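Local coordinates for MdcD (Pseudomonas aeruginosa, PDB 5VIP), which is a subunit of the biotin-independent malonate decarboxylase and probably takes part in decarboxylating the malonyl thioester on the acyl carrier protein, at residues Ser171-Arg177 with Leu220-Leu225; Ala112-Glu117 with Val149-Gly155; Leu26-Arg32 with Ala62-Gly68; Glu15-Arg19 with Ala74-Gly78. All blocks are in the same frame, centred on the assembly; numbering follows the deposited sequence.

Interaction 1 (Ser171-Arg177 with Leu220-Leu225)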
loop_
_atom_site.group_PDB
_atom_site.type_symbol
_atom_site.label_atom_id
_atom_site.label_comp_id
_atom_site.label_asym_id
_atom_site.label_seq_id
_atom_site.Cartn_x
_atom_site.Cartn_y
_atom_site.Cartn_z
ATOM N N SER B 171 -4.063 -5.936 -11.487
ATOM C CA SER B 171 -3.861 -7.006 -12.473
ATOM C C SER B 171 -3.112 -6.550 -13.712
ATOM O O SER B 171 -2.229 -7.249 -14.214
ATOM C CB SER B 171 -5.212 -7.596 -12.918
ATOM O OG SER B 171 -5.843 -8.291 -11.848
ATOM N N TYR B 172 -3.486 -5.382 -14.225
ATOM C CA TYR B 172 -2.849 -4.866 -15.434
ATOM C C TYR B 172 -2.499 -3.404 -15.270
ATOM O O TYR B 172 -3.313 -2.631 -14.776
ATOM C CB TYR B 172 -3.761 -5.048 -16.657
ATOM C CG TYR B 172 -4.168 -6.484 -16.851
ATOM C CD1 TYR B 172 -3.236 -7.438 -17.250
ATOM C CD2 TYR B 172 -5.467 -6.897 -16.581
ATOM C CE1 TYR B 172 -3.603 -8.777 -17.406
ATOM C CE2 TYR B 172 -5.849 -8.227 -16.737
ATOM C CZ TYR B 172 -4.911 -9.159 -17.150
ATOM O OH TYR B 172 -5.301 -10.476 -17.299
ATOM N N VAL B 173 -1.292 -3.037 -15.703
ATOM C CA VAL B 173 -0.834 -1.652 -15.661
ATOM C C VAL B 173 -0.511 -1.166 -17.068
ATOM O O VAL B 173 0.353 -1.737 -17.751
ATOM C CB VAL B 173 0.426 -1.483 -14.772
ATOM C CG1 VAL B 173 0.914 -0.041 -14.836
ATOM C CG2 VAL B 173 0.128 -1.894 -13.334
ATOM N N LEU B 174 -1.219 -0.131 -17.508
ATOM C CA LEU B 174 -1.044 0.375 -18.867
ATOM C C LEU B 174 -0.400 1.744 -18.787
ATOM O O LEU B 174 -0.829 2.589 -18.000
ATOM C CB LEU B 174 -2.384 0.458 -19.623
ATOM C CG LEU B 174 -3.391 -0.692 -19.434
ATOM C CD1 LEU B 174 -4.602 -0.558 -20.368
ATOM C CD2 LEU B 174 -2.738 -2.047 -19.538
ATOM N N VAL B 175 0.631 1.969 -19.591
ATOM C CA VAL B 175 1.347 3.235 -19.532
ATOM C C VAL B 175 1.539 3.848 -20.919
ATOM O O VAL B 175 1.522 3.151 -21.934
ATOM C CB VAL B 175 2.727 3.066 -18.868
ATOM C CG1 VAL B 175 2.583 2.626 -17.400
ATOM C CG2 VAL B 175 3.585 2.069 -19.671
ATOM N N THR B 176 1.718 5.164 -20.948
ATOM C CA THR B 176 2.084 5.863 -22.173
ATOM C C THR B 176 3.562 6.235 -22.111
ATOM O O THR B 176 4.222 6.024 -21.088
ATOM C CB THR B 176 1.249 7.145 -22.370
ATOM O OG1 THR B 176 1.519 8.044 -21.285
ATOM C CG2 THR B 176 -0.235 6.831 -22.384
ATOM N N ARG B 177 4.073 6.812 -23.195
ATOM C CA ARG B 177 5.441 7.324 -23.207
ATOM C C ARG B 177 5.656 8.429 -22.169
ATOM O O ARG B 177 6.722 8.514 -21.559
ATOM C CB ARG B 177 5.804 7.855 -24.598
ATOM C CG ARG B 177 7.227 8.385 -24.680
ATOM C CD ARG B 177 7.810 8.334 -26.093
ATOM N NE ARG B 177 9.274 8.352 -26.075
ATOM C CZ ARG B 177 10.020 9.336 -25.573
ATOM N NH1 ARG B 177 9.459 10.426 -25.055
ATOM N NH2 ARG B 177 11.344 9.238 -25.603
ATOM N N LEU B 220 7.416 -4.442 -15.923
ATOM C CA LEU B 220 6.690 -3.858 -14.791
ATOM C C LEU B 220 5.388 -3.175 -15.209
ATOM O O LEU B 220 4.576 -2.782 -14.365
ATOM C CB LEU B 220 7.588 -2.857 -14.064
ATOM C CG LEU B 220 8.762 -3.479 -13.307
ATOM C CD1 LEU B 220 9.629 -2.367 -12.730
ATOM C CD2 LEU B 220 8.278 -4.400 -12.191
ATOM N N ALA B 221 5.215 -2.999 -16.512
ATOM C CA ALA B 221 3.942 -2.567 -17.078
ATOM C C ALA B 221 3.538 -3.564 -18.150
ATOM O O ALA B 221 4.395 -4.172 -18.812
ATOM C CB ALA B 221 4.038 -1.154 -17.659
ATOM N N ASP B 222 2.236 -3.730 -18.339
ATOM C CA ASP B 222 1.736 -4.771 -19.218
ATOM C C ASP B 222 1.567 -4.325 -20.665
ATOM O O ASP B 222 1.651 -5.133 -21.585
ATOM C CB ASP B 222 0.424 -5.300 -18.665
ATOM C CG ASP B 222 0.593 -5.880 -17.279
ATOM O OD1 ASP B 222 1.085 -7.031 -17.178
ATOM O OD2 ASP B 222 0.275 -5.173 -16.284
ATOM N N ALA B 223 1.328 -3.035 -20.868
ATOM C CA ALA B 223 1.219 -2.513 -22.220
ATOM C C ALA B 223 1.742 -1.087 -22.269
ATOM O O ALA B 223 1.618 -0.335 -21.292
ATOM C CB ALA B 223 -0.221 -2.576 -22.713
ATOM N N TYR B 224 2.310 -0.740 -23.419
ATOM C CA TYR B 224 2.870 0.574 -23.712
ATOM C C TYR B 224 1.996 1.205 -24.792
ATOM O O TYR B 224 1.998 0.747 -25.920
ATOM C CB TYR B 224 4.329 0.417 -24.172
ATOM C CG TYR B 224 5.065 1.674 -24.569
ATOM C CD1 TYR B 224 5.252 2.711 -23.669
ATOM C CD2 TYR B 224 5.616 1.804 -25.839
ATOM C CE1 TYR B 224 5.944 3.858 -24.030
ATOM C CE2 TYR B 224 6.314 2.943 -26.207
ATOM C CZ TYR B 224 6.476 3.969 -25.300
ATOM O OH TYR B 224 7.170 5.109 -25.657
ATOM N N LEU B 225 1.244 2.246 -24.442
ATOM C CA LEU B 225 0.208 2.775 -25.332
ATOM C C LEU B 225 0.594 4.090 -25.987
ATOM O O LEU B 225 1.233 4.931 -25.361
ATOM C CB LEU B 225 -1.101 2.990 -24.562
ATOM C CG LEU B 225 -1.576 1.858 -23.647
ATOM C CD1 LEU B 225 -2.916 2.208 -23.003
ATOM C CD2 LEU B 225 -1.661 0.553 -24.405
HETATM O O HOH W 1 -0.135 -8.601 -15.199
HETATM O O HOH W 2 2.859 6.903 -25.627
#
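Asp222 grips Val173 twice, once through its side chain and once through its backbone. Its CB lies 3.7 Å from Val173 O, and chi1 of -60° sets CG beside the residue's own N, anti to its carbonyl carbon. From there CG sits at the edge of the Tyr172 ring, the carboxylate turned 79° against it. OD2 takes the N-H of Val173 on its anti lone pair (2.7 Å from Val173 N, 164° at the hydrogen), while OD1 accepts from a water that also donates to Ser171 O. Asp222 N returns a bond to Val173 O at 2.8 Å. Beyond, the chains run as parallel strands: Val175 N binds Ala223 O at 3.0 Å, and Leu225 N binds Val175 O at 2.7 Å. Leu225 CD1 packs on Leu174 CB at 3.8 Å; on the other face Val175 CG2 touches Ala221 CB. At the far end Tyr224 OH lies along the aliphatic chain of Arg177, 3.2 Å from its CB. OD2 also forms a salt bridge with Arg249, so the aspartate probably stays ionised while OD2 serves as the acceptor for Val173 N, beside the backbone bond that Val173 O receives from Asp222 N.

Interaction 2 (Ala112-Glu117 with Val149-Gly155)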
loop_
_atom_site.group_PDB
_atom_site.type_symbol
_atom_site.label_atom_id
_atom_site.label_comp_id
_atom_site.label_asym_id
_atom_site.label_seq_id
_atom_site.Cartn_x
_atom_site.Cartn_y
_atom_site.Cartn_z
ATOM N N ALA B 112 -13.384 -2.376 -12.094
ATOM C CA ALA B 112 -12.860 -1.099 -11.631
ATOM C C ALA B 112 -11.659 -0.661 -12.465
ATOM O O ALA B 112 -10.725 -1.444 -12.710
ATOM C CB ALA B 112 -12.471 -1.171 -10.137
ATOM N N LEU B 113 -11.694 0.600 -12.884
ATOM C CA LEU B 113 -10.659 1.205 -13.706
ATOM C C LEU B 113 -10.081 2.408 -12.966
ATOM O O LEU B 113 -10.826 3.326 -12.571
ATOM C CB LEU B 113 -11.232 1.632 -15.058
ATOM C CG LEU B 113 -10.357 2.406 -16.044
ATOM C CD1 LEU B 113 -9.125 1.586 -16.446
ATOM C CD2 LEU B 113 -11.174 2.762 -17.263
ATOM N N LEU B 114 -8.764 2.386 -12.755
ATOM C CA LEU B 114 -8.085 3.437 -11.990
ATOM C C LEU B 114 -7.193 4.274 -12.899
ATOM O O LEU B 114 -6.263 3.750 -13.511
ATOM C CB LEU B 114 -7.234 2.830 -10.860
ATOM C CG LEU B 114 -7.966 1.945 -9.856
ATOM C CD1 LEU B 114 -6.967 1.357 -8.836
ATOM C CD2 LEU B 114 -9.036 2.769 -9.148
ATOM N N LEU B 115 -7.466 5.577 -12.953
ATOM C CA LEU B 115 -6.612 6.514 -13.675
ATOM C C LEU B 115 -5.732 7.254 -12.665
ATOM O O LEU B 115 -6.180 8.192 -11.990
ATOM C CB LEU B 115 -7.458 7.501 -14.483
ATOM C CG LEU B 115 -7.872 7.112 -15.911
ATOM C CD1 LEU B 115 -8.267 5.644 -16.080
ATOM C CD2 LEU B 115 -8.977 8.026 -16.430
ATOM N N LEU B 116 -4.476 6.833 -12.572
ATOM C CA LEU B 116 -3.615 7.240 -11.463
ATOM C C LEU B 116 -2.628 8.348 -11.820
ATOM O O LEU B 116 -1.528 8.083 -12.309
ATOM C CB LEU B 116 -2.852 6.016 -10.946
ATOM C CG LEU B 116 -3.764 4.893 -10.443
ATOM C CD1 LEU B 116 -2.964 3.707 -9.914
ATOM C CD2 LEU B 116 -4.704 5.415 -9.371
ATOM N N GLU B 117 -3.025 9.592 -11.568
ATOM C CA GLU B 117 -2.127 10.735 -11.728
ATOM C C GLU B 117 -1.952 11.333 -10.348
ATOM O O GLU B 117 -2.796 12.093 -9.901
ATOM C CB GLU B 117 -2.699 11.772 -12.695
ATOM C CG GLU B 117 -2.933 11.239 -14.113
ATOM C CD GLU B 117 -1.642 10.763 -14.776
ATOM O OE1 GLU B 117 -1.649 9.669 -15.400
ATOM O OE2 GLU B 117 -0.626 11.492 -14.685
ATOM N N VAL B 149 -8.418 -5.423 -11.818
ATOM C CA VAL B 149 -8.422 -3.965 -11.808
ATOM C C VAL B 149 -7.405 -3.529 -12.845
ATOM O O VAL B 149 -6.293 -4.058 -12.890
ATOM C CB VAL B 149 -8.055 -3.386 -10.434
ATOM C CG1 VAL B 149 -7.988 -1.860 -10.499
ATOM C CG2 VAL B 149 -9.059 -3.859 -9.372
ATOM N N VAL B 150 -7.791 -2.590 -13.697
ATOM C CA VAL B 150 -6.871 -2.040 -14.674
ATOM C C VAL B 150 -6.449 -0.660 -14.200
ATOM O O VAL B 150 -7.292 0.152 -13.838
ATOM C CB VAL B 150 -7.508 -1.959 -16.071
ATOM C CG1 VAL B 150 -6.567 -1.272 -17.050
ATOM C CG2 VAL B 150 -7.883 -3.359 -16.563
ATOM N N ALA B 151 -5.138 -0.418 -14.190
ATOM C CA ALA B 151 -4.589 0.893 -13.855
ATOM C C ALA B 151 -3.965 1.517 -15.083
ATOM O O ALA B 151 -3.148 0.893 -15.758
ATOM C CB ALA B 151 -3.545 0.779 -12.751
ATOM N N VAL B 152 -4.339 2.761 -15.344
ATOM C CA VAL B 152 -3.833 3.513 -16.479
ATOM C C VAL B 152 -3.024 4.690 -15.929
ATOM O O VAL B 152 -3.521 5.485 -15.118
ATOM C CB VAL B 152 -4.985 4.005 -17.385
ATOM C CG1 VAL B 152 -4.486 4.971 -18.435
ATOM C CG2 VAL B 152 -5.696 2.789 -18.035
ATOM N N ILE B 153 -1.765 4.759 -16.339
ATOM C CA ILE B 153 -0.870 5.843 -15.934
ATOM C C ILE B 153 -0.426 6.532 -17.218
ATOM O O ILE B 153 0.338 5.964 -17.992
ATOM C CB ILE B 153 0.340 5.320 -15.152
ATOM C CG1 ILE B 153 -0.135 4.449 -13.987
ATOM C CG2 ILE B 153 1.197 6.478 -14.663
ATOM C CD1 ILE B 153 0.882 3.441 -13.560
ATOM N N ALA B 154 -0.945 7.720 -17.483
ATOM C CA ALA B 154 -0.714 8.329 -18.792
ATOM C C ALA B 154 0.134 9.584 -18.716
ATOM O O ALA B 154 0.619 10.063 -19.739
ATOM C CB ALA B 154 -2.049 8.649 -19.478
ATOM N N GLY B 155 0.333 10.118 -17.518
ATOM C CA GLY B 155 0.973 11.413 -17.405
ATOM C C GLY B 155 -0.040 12.543 -17.564
ATOM O O GLY B 155 -1.208 12.310 -17.910
HETATM O O HOH W 3 -3.581 8.152 -15.736
#
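Leu114 is held through both its backbone N and its backbone O by the neighbouring strand: its N binds Val150 O at 2.9 Å and its O accepts from Val152 N at 2.8 Å. Leu116 N continues the pattern to Val152 O, whereas the bond from Val150 N to Ala112 O is weak. These are the alternating backbone bonds of parallel strands, and the axes of 112-115 and 150-153 lie 18° apart.

Past the strand ends a carboxylate takes over. Glu117, bent at chi2 (-61°), brings OE1 to two successive amides: Ala154 N at 2.9 Å, almost in line with the C-O bond, and Gly155 N at 2.9 Å, from the syn side and 30° out of plane. A water bridges OE1 to Val152 O, and OE2 accepts from Gly158 N, so both oxygens are engaged in this buried setting.

Apolar contacts split between the two faces. On one, Leu113 CD1 reaches Val150 CG1 at 3.9 Å and also touches Val152, while Leu115 CD1 lies beside Val152 CB. On the other, Leu114 CD1 meets Val149 CG1 at 3.8 Å and Leu116 CD1 meets Ala151 CB.

The two strands belong to a beta-alpha-beta unit joined through helix 126-143. Helices 18-25 and 229-242 cover the face carrying Leu113, and strands 69-76 and 172-176 flank the pair within the sheet.

Interaction 3 (Leu26-Arg32 with Ala62-Gly68)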
loop_
_atom_site.group_PDB
_atom_site.type_symbol
_atom_site.label_atom_id
_atom_site.label_comp_id
_atom_site.label_asym_id
_atom_site.label_seq_id
_atom_site.Cartn_x
_atom_site.Cartn_y
_atom_site.Cartn_z
ATOM N N LEU B 26 -15.562 5.544 -20.713
ATOM C CA LEU B 26 -16.811 4.812 -20.454
ATOM C C LEU B 26 -17.699 4.857 -21.691
ATOM O O LEU B 26 -17.604 5.806 -22.480
ATOM C CB LEU B 26 -17.534 5.401 -19.238
ATOM C CG LEU B 26 -16.887 5.101 -17.884
ATOM C CD1 LEU B 26 -17.472 5.958 -16.756
ATOM C CD2 LEU B 26 -17.057 3.632 -17.568
ATOM N N ASP B 27 -18.526 3.826 -21.884
ATOM C CA ASP B 27 -19.412 3.773 -23.051
ATOM C C ASP B 27 -20.218 5.068 -23.160
ATOM O O ASP B 27 -20.646 5.629 -22.147
ATOM C CB ASP B 27 -20.383 2.574 -22.987
ATOM C CG ASP B 27 -19.680 1.210 -23.049
ATOM O OD1 ASP B 27 -18.446 1.146 -23.257
ATOM O OD2 ASP B 27 -20.389 0.188 -22.882
ATOM N N ALA B 28 -20.423 5.539 -24.389
ATOM C CA ALA B 28 -21.159 6.773 -24.627
ATOM C C ALA B 28 -22.553 6.719 -24.011
ATOM O O ALA B 28 -23.275 5.728 -24.157
ATOM C CB ALA B 28 -21.252 7.063 -26.127
ATOM N N GLY B 29 -22.917 7.794 -23.317
ATOM C CA GLY B 29 -24.196 7.867 -22.624
ATOM C C GLY B 29 -24.285 7.134 -21.290
ATOM O O GLY B 29 -25.338 7.179 -20.649
ATOM N N SER B 30 -23.209 6.469 -20.850
ATOM C CA SER B 30 -23.246 5.751 -19.563
ATOM C C SER B 30 -22.586 6.504 -18.396
ATOM O O SER B 30 -22.828 6.177 -17.229
ATOM C CB SER B 30 -22.585 4.370 -19.687
ATOM O OG SER B 30 -21.169 4.493 -19.722
ATOM N N PHE B 31 -21.747 7.490 -18.707
ATOM C CA PHE B 31 -20.995 8.226 -17.689
ATOM C C PHE B 31 -21.898 8.924 -16.668
ATOM O O PHE B 31 -22.724 9.760 -17.005
ATOM C CB PHE B 31 -20.076 9.259 -18.346
ATOM C CG PHE B 31 -19.352 10.144 -17.366
ATOM C CD1 PHE B 31 -18.160 9.739 -16.795
ATOM C CD2 PHE B 31 -19.862 11.386 -17.019
ATOM C CE1 PHE B 31 -17.480 10.561 -15.897
ATOM C CE2 PHE B 31 -19.195 12.203 -16.109
ATOM C CZ PHE B 31 -18.003 11.783 -15.547
ATOM N N ARG B 32 -21.687 8.594 -15.408
ATOM C CA ARG B 32 -22.517 9.072 -14.320
ATOM C C ARG B 32 -21.598 9.377 -13.138
ATOM O O ARG B 32 -21.086 8.441 -12.510
ATOM C CB ARG B 32 -23.548 7.982 -13.993
ATOM C CG ARG B 32 -24.605 8.323 -13.016
ATOM C CD ARG B 32 -25.784 7.346 -13.127
ATOM N NE ARG B 32 -25.463 5.936 -12.859
ATOM C CZ ARG B 32 -25.254 5.424 -11.645
ATOM N NH1 ARG B 32 -25.281 6.210 -10.577
ATOM N NH2 ARG B 32 -24.998 4.126 -11.501
ATOM N N ALA B 62 -16.771 7.730 -11.107
ATOM C CA ALA B 62 -17.868 7.672 -12.065
ATOM C C ALA B 62 -18.340 6.255 -12.280
ATOM O O ALA B 62 -17.542 5.322 -12.283
ATOM C CB ALA B 62 -17.446 8.287 -13.386
ATOM N N ARG B 63 -19.646 6.103 -12.455
ATOM C CA ARG B 63 -20.237 4.827 -12.812
ATOM C C ARG B 63 -20.533 4.843 -14.305
ATOM O O ARG B 63 -20.706 5.908 -14.910
ATOM C CB ARG B 63 -21.496 4.570 -11.988
ATOM C CG ARG B 63 -21.211 4.223 -10.523
ATOM C CD ARG B 63 -20.822 2.744 -10.395
ATOM N NE ARG B 63 -22.020 1.949 -10.149
ATOM C CZ ARG B 63 -22.312 0.800 -10.731
ATOM N NH1 ARG B 63 -21.484 0.253 -11.620
ATOM N NH2 ARG B 63 -23.450 0.194 -10.417
ATOM N N GLY B 64 -20.552 3.665 -14.918
ATOM C CA GLY B 64 -20.807 3.589 -16.343
ATOM C C GLY B 64 -20.711 2.166 -16.825
ATOM O O GLY B 64 -20.737 1.228 -16.014
ATOM N N LEU B 65 -20.616 2.013 -18.143
ATOM C CA LEU B 65 -20.440 0.704 -18.758
ATOM C C LEU B 65 -19.115 0.683 -19.504
ATOM O O LEU B 65 -18.683 1.698 -20.065
ATOM C CB LEU B 65 -21.593 0.376 -19.716
ATOM C CG LEU B 65 -23.000 0.328 -19.121
ATOM C CD1 LEU B 65 -24.017 0.245 -20.284
ATOM C CD2 LEU B 65 -23.136 -0.859 -18.185
ATOM N N LEU B 66 -18.466 -0.473 -19.502
ATOM C CA LEU B 66 -17.279 -0.686 -20.332
ATOM C C LEU B 66 -17.579 -1.869 -21.243
ATOM O O LEU B 66 -17.620 -3.004 -20.780
ATOM C CB LEU B 66 -16.029 -0.940 -19.470
ATOM C CG LEU B 66 -15.477 0.313 -18.760
ATOM C CD1 LEU B 66 -14.392 -0.029 -17.739
ATOM C CD2 LEU B 66 -14.940 1.321 -19.781
ATOM N N ASP B 67 -17.831 -1.584 -22.519
ATOM C CA ASP B 67 -18.301 -2.593 -23.482
ATOM C C ASP B 67 -19.547 -3.316 -22.971
ATOM O O ASP B 67 -19.647 -4.537 -23.057
ATOM C CB ASP B 67 -17.186 -3.607 -23.790
ATOM C CG ASP B 67 -17.352 -4.279 -25.148
ATOM O OD1 ASP B 67 -18.046 -3.721 -26.031
ATOM O OD2 ASP B 67 -16.773 -5.372 -25.330
ATOM N N GLY B 68 -20.490 -2.559 -22.421
ATOM C CA GLY B 68 -21.725 -3.131 -21.916
ATOM C C GLY B 68 -21.653 -3.726 -20.519
ATOM O O GLY B 68 -22.675 -4.152 -19.989
#
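Asp27 clasps the turn after strand 59-66 with both carboxylate oxygens. OD1 accepts from Asp67 N at 2.9 Å and OD2 from Gly68 N at 2.8 Å, each on its syn lone pair, so two consecutive amides hold the group. Its own N donates to Leu65 O at 2.8 Å in an almost straight bond (176° at the hydrogen). Ser30 relays the next link: OG accepts from Leu65 N at 3.0 Å and donates to Asp27 O, which also receives Ser30 N. With chi1 of 76°, this hydroxyl sits between its own N and carbonyl carbon. Arg32 and Arg63 then form an antiparallel hydrogen-bonded pair, the shorter bond being Arg63 N to Arg32 O at 2.7 Å. Their side chains run alongside each other, and Arg63 CB lies over one face of the Arg32 guanidinium; both guanidinium groups find polar partners on a chain of another protein.

Packing fills the inner side. Leu26 CD2 meets Leu66 CD2 at 3.8 Å, and its CD1 lies near Ala62 CB. Phe31 CE1 touches the same methyl at 3.4 Å. The backbone of Gly64 passes close to Leu26 and Ser30.

The loop from helix 18-25 thus joins the margin of the mixed sheet, where strand 32-34 pairs with 59-66 and strands 59-66 and 69-76 make a beta hairpin whose turn Asp27 holds.

Interaction 4 (Glu15-Arg19 with Ala74-Gly78)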
loop_
_atom_site.group_PDB
_atom_site.type_symbol
_atom_site.label_atom_id
_atom_site.label_comp_id
_atom_site.label_asym_id
_atom_site.label_seq_id
_atom_site.Cartn_x
_atom_site.Cartn_y
_atom_site.Cartn_z
ATOM N N GLU B 15 -3.827 15.022 -22.941
ATOM C CA GLU B 15 -4.321 16.400 -22.977
ATOM C C GLU B 15 -5.605 16.585 -22.171
ATOM O O GLU B 15 -5.976 17.705 -21.849
ATOM C CB GLU B 15 -4.591 16.844 -24.419
ATOM C CG GLU B 15 -3.362 17.191 -25.244
ATOM C CD GLU B 15 -3.721 17.678 -26.655
ATOM O OE1 GLU B 15 -4.871 18.141 -26.863
ATOM O OE2 GLU B 15 -2.856 17.585 -27.559
ATOM N N LEU B 16 -6.301 15.487 -21.885
ATOM C CA LEU B 16 -7.602 15.557 -21.215
ATOM C C LEU B 16 -7.447 15.670 -19.708
ATOM O O LEU B 16 -6.499 15.122 -19.138
ATOM C CB LEU B 16 -8.445 14.323 -21.551
ATOM C CG LEU B 16 -8.709 14.062 -23.037
ATOM C CD1 LEU B 16 -9.570 12.820 -23.231
ATOM C CD2 LEU B 16 -9.377 15.268 -23.660
ATOM N N GLY B 17 -8.370 16.386 -19.064
ATOM C CA GLY B 17 -8.392 16.437 -17.609
ATOM C C GLY B 17 -8.974 15.123 -17.131
ATOM O O GLY B 17 -9.467 14.334 -17.952
ATOM N N ALA B 18 -8.947 14.887 -15.821
ATOM C CA ALA B 18 -9.395 13.609 -15.261
ATOM C C ALA B 18 -10.853 13.295 -15.584
ATOM O O ALA B 18 -11.191 12.163 -15.909
ATOM C CB ALA B 18 -9.192 13.594 -13.754
ATOM N N ARG B 19 -11.718 14.299 -15.490
ATOM C CA ARG B 19 -13.139 14.091 -15.727
ATOM C C ARG B 19 -13.391 13.798 -17.206
ATOM O O ARG B 19 -14.193 12.934 -17.556
ATOM C CB ARG B 19 -13.942 15.317 -15.241
ATOM C CG ARG B 19 -15.459 15.148 -15.281
ATOM C CD ARG B 19 -16.179 16.332 -14.605
ATOM N NE ARG B 19 -16.199 16.189 -13.151
ATOM C CZ ARG B 19 -15.383 16.828 -12.320
ATOM N NH1 ARG B 19 -14.475 17.674 -12.794
ATOM N NH2 ARG B 19 -15.484 16.628 -11.012
ATOM N N ALA B 74 -12.233 5.432 -11.113
ATOM C CA ALA B 74 -11.733 6.492 -10.256
ATOM C C ALA B 74 -10.561 7.143 -10.963
ATOM O O ALA B 74 -9.622 6.460 -11.365
ATOM C CB ALA B 74 -11.324 5.949 -8.863
ATOM N N ALA B 75 -10.623 8.464 -11.124
ATOM C CA ALA B 75 -9.580 9.208 -11.816
ATOM C C ALA B 75 -9.091 10.351 -10.936
ATOM O O ALA B 75 -9.884 11.175 -10.486
ATOM C CB ALA B 75 -10.082 9.744 -13.141
ATOM N N ILE B 76 -7.787 10.397 -10.698
ATOM C CA ILE B 76 -7.214 11.455 -9.872
ATOM C C ILE B 76 -6.808 12.614 -10.765
ATOM O O ILE B 76 -6.208 12.420 -11.826
ATOM C CB ILE B 76 -6.010 10.946 -9.060
ATOM C CG1 ILE B 76 -6.434 9.729 -8.230
ATOM C CG2 ILE B 76 -5.453 12.062 -8.172
ATOM C CD1 ILE B 76 -5.293 9.018 -7.528
ATOM N N GLU B 77 -7.177 13.817 -10.354
ATOM C CA GLU B 77 -6.813 15.007 -11.104
ATOM C C GLU B 77 -5.435 15.482 -10.659
ATOM O O GLU B 77 -5.292 16.127 -9.618
ATOM C CB GLU B 77 -7.860 16.109 -10.915
ATOM C CG GLU B 77 -7.547 17.397 -11.682
ATOM C CD GLU B 77 -7.306 17.161 -13.171
ATOM O OE1 GLU B 77 -8.301 17.034 -13.923
ATOM O OE2 GLU B 77 -6.120 17.101 -13.585
ATOM N N GLY B 78 -4.422 15.138 -11.445
ATOM C CA GLY B 78 -3.052 15.499 -11.134
ATOM C C GLY B 78 -2.784 16.989 -11.205
ATOM O O GLY B 78 -1.790 17.472 -10.670
HETATM O O HOH W 4 -10.875 16.939 -14.125
#
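Ala18 N, at the first turn of helix 18-25, donates to Glu77 OE1 at 2.9 Å. The bond is straight (170° at the hydrogen), but the donor stands above the carboxylate, 38° out of its plane. Glu77, just past strand 69-76, has CG anti to its backbone N and then bends at chi2 (54°), which turns the carboxylate back over the helix start.

Water supplies a second polar link: one molecule donates to Glu77 OE1, at 2.6 Å, and accepts from Arg19 N, at 3.1 Å. Two successive amides of the helix thereby meet the same oxygen, one directly and one through water. The other oxygen, OE2, accepts from Ala79 N and is fixed by its own chain.

The apolar part is small and centres on one methyl. Ala18 CB points at the strand, 4.0 Å from Ala75 CB, and also lies 3.7 Å from Ile76 O. Ala75 CB in turn lies 3.8 Å from Ala18 O.

Gly17 occupies the N-cap and has no side chain to bond the first amides, so a glutamate just past strand 69-76 serves them instead. Its negative charge at the helix N-terminus should be favoured by the helix dipole, probably keeping the carboxylate ionised.

All four interactions reach one mixed sheet. Interaction 2 lies at its heart, wholly buried; interaction 1 adds the last strand on one side and is also largely buried, whereas interaction 3 sits at the opposite margin, partly exposed, with two arginines turned to a chain of another protein, which interaction 1 touches through Leu220. Interactions 1 and 2 join directly, Leu174 N lying 2.8 Å from Ala151 O, and interactions 2 and 4 join likewise through Leu115 N and Ala74 O. Helix 18-25 starts at interaction 4 and leads into interaction 3. Each contact uses a carboxylate on backbone amides, but the surroundings shift: parallel strands in 1 and 2, loop and antiparallel pairing in 3, a helix start in 4.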